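Local atomic coordinates of uncharacterized protein (Pyrococcus horikoshii, PDB entry 2P8T), a protein that is of uncharacterized function, although its family is tentatively linked to ATP binding and aminoacyl-tRNA ligase activity. Residues Arg142-Lys145 with Val151-Lys154; Ile88-Asp93 with Gly97-Val102. One frame throughout, in Å; residues are numbered along the deposited sequence.

Interaction 1 (Arg142-Lys145 with Val151-Lys154); sequences RPLK and VAKK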
loop_
_atom_site.group_PDB
_atom_site.type_symbol
_atom_site.label_atom_id
_atom_site.label_comp_id
_atom_site.label_asym_id
_atom_site.label_seq_id
_atom_site.Cartn_x
_atom_site.Cartn_y
_atom_site.Cartn_z
ATOM N N ARG A 142 -9.524 -21.873 -3.020
ATOM C CA ARG A 142 -10.830 -21.407 -3.480
ATOM C C ARG A 142 -10.741 -19.950 -3.960
ATOM O O ARG A 142 -9.993 -19.141 -3.383
ATOM C CB ARG A 142 -11.888 -21.580 -2.369
ATOM C CG ARG A 142 -11.667 -20.684 -1.143
ATOM C CD ARG A 142 -12.442 -21.137 0.114
ATOM N NE ARG A 142 -12.521 -20.057 1.090
ATOM C CZ ARG A 142 -11.654 -19.838 2.081
ATOM N NH1 ARG A 142 -10.626 -20.647 2.288
ATOM N NH2 ARG A 142 -11.832 -18.789 2.878
ATOM N N PRO A 143 -11.473 -19.602 -5.035
ATOM C CA PRO A 143 -11.377 -18.229 -5.521
ATOM C C PRO A 143 -11.986 -17.215 -4.584
ATOM O O PRO A 143 -13.031 -17.471 -3.970
ATOM C CB PRO A 143 -12.161 -18.268 -6.838
ATOM C CG PRO A 143 -12.160 -19.718 -7.212
ATOM C CD PRO A 143 -12.335 -20.410 -5.913
ATOM N N LEU A 144 -11.302 -16.083 -4.458
ATOM C CA LEU A 144 -11.846 -14.875 -3.846
ATOM C C LEU A 144 -13.223 -14.451 -4.381
ATOM O O LEU A 144 -14.067 -13.998 -3.621
ATOM C CB LEU A 144 -10.877 -13.720 -4.110
ATOM C CG LEU A 144 -11.306 -12.314 -3.703
ATOM C CD1 LEU A 144 -11.464 -12.234 -2.167
ATOM C CD2 LEU A 144 -10.311 -11.276 -4.217
ATOM N N LYS A 145 -13.432 -14.540 -5.697
ATOM C CA LYS A 145 -14.652 -13.977 -6.300
ATOM C C LYS A 145 -15.952 -14.680 -5.864
ATOM O O LYS A 145 -17.063 -14.142 -6.043
ATOM C CB LYS A 145 -14.546 -13.971 -7.834
ATOM C CG LYS A 145 -14.504 -15.352 -8.435
ATOM C CD LYS A 145 -14.190 -15.283 -9.925
ATOM C CE LYS A 145 -13.490 -16.550 -10.394
ATOM N NZ LYS A 145 -14.217 -17.811 -10.075
ATOM N N VAL A 151 -15.064 -6.973 -5.260
ATOM C CA VAL A 151 -13.670 -6.730 -4.887
ATOM C C VAL A 151 -12.715 -7.336 -5.909
ATOM O O VAL A 151 -11.834 -6.647 -6.418
ATOM C CB VAL A 151 -13.355 -7.300 -3.460
ATOM C CG1 VAL A 151 -11.872 -7.160 -3.135
ATOM C CG2 VAL A 151 -14.210 -6.582 -2.406
ATOM N N ALA A 152 -12.893 -8.625 -6.189
ATOM C CA ALA A 152 -12.055 -9.366 -7.130
ATOM C C ALA A 152 -12.007 -8.683 -8.500
ATOM O O ALA A 152 -10.936 -8.574 -9.123
ATOM C CB ALA A 152 -12.532 -10.808 -7.253
ATOM N N LYS A 153 -13.158 -8.183 -8.938
ATOM C CA LYS A 153 -13.253 -7.573 -10.271
ATOM C C LYS A 153 -12.420 -6.299 -10.431
ATOM O O LYS A 153 -12.007 -5.961 -11.543
ATOM C CB LYS A 153 -14.724 -7.347 -10.666
ATOM C CG LYS A 153 -15.366 -8.598 -11.261
ATOM C CD LYS A 153 -16.825 -8.381 -11.636
ATOM C CE LYS A 153 -17.011 -8.095 -13.133
ATOM N NZ LYS A 153 -17.010 -9.357 -13.952
ATOM N N LYS A 154 -12.171 -5.604 -9.320
ATOM C CA LYS A 154 -11.400 -4.364 -9.308
ATOM C C LYS A 154 -9.891 -4.575 -9.287
ATOM O O LYS A 154 -9.126 -3.661 -9.605
ATOM C CB LYS A 154 -11.806 -3.501 -8.106
ATOM C CG LYS A 154 -13.170 -2.840 -8.258
ATOM C CD LYS A 154 -13.318 -1.599 -7.355
ATOM C CE LYS A 154 -12.420 -0.446 -7.812
ATOM N NZ LYS A 154 -12.688 0.838 -7.086
#
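The carbonyl O of Val-151 accepts the backbone N of Lys-154 at 3.1 Å, an i to i+3 bond within the turn that carries Ala-152 against Leu-144 and Lys-145. The contact itself is apolar and centres on one methyl. Ala-152 CB points at the loop and meets two partners from well-separated directions, about 109° apart measured at CB. On one flank is Leu-144 CD2, at 3.8 Å from Ala-152 CB, with Leu-144 CG just behind at 4.0 Å. The same CD2 lies 3.9 Å from Ala-152 CA, which places this branch alongside the helix backbone as well as against the methyl. On the other flank, Lys-145 CB touches Ala-152 CB at 3.8 Å.

These residues belong to the connection that follows strand 134-136 and runs into helix 149-154, so the loop folds back on the helix it leads to, across one face of the antiparallel sheet. Leu-144 is buried there against Met-126, Leu-128 and Ile-166, and its backbone bonds to that of Ile-135; Val-151 rests on Ile-166 too. With CG swung opposite the backbone N (chi1 173°), Leu-144 sends its CD2 branch from the loop to Ala-152. Lys-145 contributes by its first carbon: the rest of its chain leads away, and its NZ forms a long, weak ion pair with Glu-134. The two segments bury 134 Å² in all.

Interaction 2 (Ile88-Asp93 with Gly97-Val102); sequences IGVSVD and GIAIVV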
loop_
_atom_site.group_PDB
_atom_site.type_symbol
_atom_site.label_atom_id
_atom_site.label_comp_id
_atom_site.label_asym_id
_atom_site.label_seq_id
_atom_site.Cartn_x
_atom_site.Cartn_y
_atom_site.Cartn_z
ATOM N N ILE A 88 -5.479 -0.016 -4.887
ATOM C CA ILE A 88 -6.808 0.283 -5.415
ATOM C C ILE A 88 -7.874 0.199 -4.332
ATOM O O ILE A 88 -7.827 -0.669 -3.474
ATOM C CB ILE A 88 -7.145 -0.583 -6.665
ATOM C CG1 ILE A 88 -8.469 -0.159 -7.320
ATOM C CG2 ILE A 88 -7.137 -2.049 -6.334
ATOM C CD1 ILE A 88 -8.426 1.183 -7.973
ATOM N N GLY A 89 -8.805 1.142 -4.368
ATOM C CA GLY A 89 -9.873 1.199 -3.378
ATOM C C GLY A 89 -10.912 0.142 -3.665
ATOM O O GLY A 89 -11.380 0.007 -4.792
ATOM N N VAL A 90 -11.289 -0.598 -2.628
ATOM C CA VAL A 90 -12.350 -1.586 -2.713
ATOM C C VAL A 90 -13.301 -1.382 -1.525
ATOM O O VAL A 90 -13.108 -0.481 -0.703
ATOM C CB VAL A 90 -11.800 -3.057 -2.735
ATOM C CG1 VAL A 90 -10.933 -3.317 -3.967
ATOM C CG2 VAL A 90 -11.010 -3.380 -1.451
ATOM N N SER A 91 -14.326 -2.216 -1.440
ATOM C CA SER A 91 -15.227 -2.200 -0.292
ATOM C C SER A 91 -15.439 -3.637 0.193
ATOM O O SER A 91 -15.706 -4.538 -0.606
ATOM C CB SER A 91 -16.548 -1.526 -0.678
ATOM O OG SER A 91 -17.601 -1.947 0.165
ATOM N N VAL A 92 -15.282 -3.864 1.498
ATOM C CA VAL A 92 -15.430 -5.210 2.044
ATOM C C VAL A 92 -16.495 -5.135 3.130
ATOM O O VAL A 92 -16.320 -4.415 4.110
ATOM C CB VAL A 92 -14.092 -5.771 2.633
ATOM C CG1 VAL A 92 -14.291 -7.179 3.206
ATOM C CG2 VAL A 92 -12.999 -5.795 1.574
ATOM N N ASP A 93 -17.614 -5.831 2.921
ATOM C CA ASP A 93 -18.693 -5.866 3.907
ATOM C C ASP A 93 -19.054 -4.439 4.354
ATOM O O ASP A 93 -19.276 -4.192 5.540
ATOM C CB ASP A 93 -18.288 -6.737 5.117
ATOM C CG ASP A 93 -18.343 -8.245 4.819
ATOM O OD1 ASP A 93 -19.365 -8.703 4.262
ATOM O OD2 ASP A 93 -17.369 -8.977 5.155
ATOM N N GLY A 97 -11.765 -0.390 1.801
ATOM C CA GLY A 97 -10.611 -1.264 1.755
ATOM C C GLY A 97 -9.592 -0.865 0.703
ATOM O O GLY A 97 -9.838 0.027 -0.116
ATOM N N ILE A 98 -8.452 -1.556 0.714
ATOM C CA ILE A 98 -7.388 -1.324 -0.249
ATOM C C ILE A 98 -6.796 -2.687 -0.646
ATOM O O ILE A 98 -6.582 -3.544 0.204
ATOM C CB ILE A 98 -6.278 -0.413 0.364
ATOM C CG1 ILE A 98 -6.760 1.037 0.468
ATOM C CG2 ILE A 98 -4.957 -0.514 -0.430
ATOM C CD1 ILE A 98 -6.704 1.793 -0.874
ATOM N N ALA A 99 -6.572 -2.880 -1.940
ATOM C CA ALA A 99 -5.912 -4.071 -2.425
ATOM C C ALA A 99 -4.575 -3.658 -3.030
ATOM O O ALA A 99 -4.498 -2.652 -3.763
ATOM C CB ALA A 99 -6.779 -4.801 -3.474
ATOM N N ILE A 100 -3.536 -4.404 -2.664
ATOM C CA ILE A 100 -2.202 -4.254 -3.245
ATOM C C ILE A 100 -1.661 -5.632 -3.641
ATOM O O ILE A 100 -1.599 -6.558 -2.825
ATOM C CB ILE A 100 -1.200 -3.552 -2.268
ATOM C CG1 ILE A 100 -1.766 -2.223 -1.747
ATOM C CG2 ILE A 100 0.174 -3.381 -2.938
ATOM C CD1 ILE A 100 -0.864 -1.499 -0.705
ATOM N N VAL A 101 -1.251 -5.760 -4.898
ATOM C CA VAL A 101 -0.609 -6.974 -5.388
ATOM C C VAL A 101 0.865 -6.854 -5.045
ATOM O O VAL A 101 1.494 -5.808 -5.313
ATOM C CB VAL A 101 -0.748 -7.130 -6.923
ATOM C CG1 VAL A 101 -0.016 -8.389 -7.439
ATOM C CG2 VAL A 101 -2.200 -7.127 -7.342
ATOM N N VAL A 102 1.408 -7.909 -4.450
ATOM C CA VAL A 102 2.851 -8.000 -4.185
ATOM C C VAL A 102 3.467 -8.987 -5.184
ATOM O O VAL A 102 3.111 -10.167 -5.218
ATOM C CB VAL A 102 3.149 -8.471 -2.748
ATOM C CG1 VAL A 102 4.649 -8.507 -2.505
ATOM C CG2 VAL A 102 2.464 -7.557 -1.732
#
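Ile-98 lies across from Gly-89 in a non-hydrogen-bonded pair, and its side chain bends toward Ile-88 and Gly-89. Its CB stands 4.1 Å from Ile-88 O. CG2 skirts the same oxygen at a slightly greater distance, while CG1 carries the chain outward; the turn at chi2 (-79°) then brings the terminal CD1 back to within 3.8 Å of Ile-88 O. CD1 also lies 4.1 Å from Gly-89 CA, so the methyl rests against backbone and meets no opposing side chain of the other strand. Ile-98 CA itself approaches Ile-88 O at 3.3 Å in a CA-H...O contact. That oxygen is thus met by a CH donor beside its N-H donor, Ala-99 N.

The two strands form a beta hairpin at the margin of the sheet: 88-92 is an outermost strand of the chain, and 95-102 pairs on its other edge with strand 163-168. Ile-88 and Ala-99 exchange two bonds, N of each to O of the other, both 3.0 Å and both in the carbonyl plane. Val-90 and Gly-97 exchange two more, and Gly-97 N reaches Val-90 O at 2.8 Å, but here the donors sit above the carbonyl planes, by 59° for Val-90 N on Gly-97 O. The strands are antiparallel, yet the N-to-C directions of these short segments make an angle of 128°, a sign of strong twisting or bending.

On the sheet face of Val-90 and Ala-99, Val-90 CG2 lies over the glycine backbone, 3.6 Å from Gly-97 C. Ile-88 CG2 touches Ala-99 CB at 4.0 Å on that face. Ile-98 occupies the opposite face, covered by Ala-175 and Ala-179 of helix 172-187.

Overall arrangement
Interactions 1 and 2 follow one another along the chain and are centred 11 Å apart, on the same side of the molecule's centre. Helix 149-154 joins them: one part of it receives the loop 142-145, another covers the edge strand of the hairpin. The join is polar and apolar at once. Lys-154 NZ lies 2.8 Å from Gly-89 O, a probable hydrogen bond, and Lys-154 CE packs 4.0 Å from Ile-88 CG1. Val-151 CG1 meets Val-90 CG1 at 4.0 Å. Ile-166 of strand 163-168 is shared, touching Leu-144 and Val-151 as well as Val-92 and Ala-99. No active site or ligand is established for either contact.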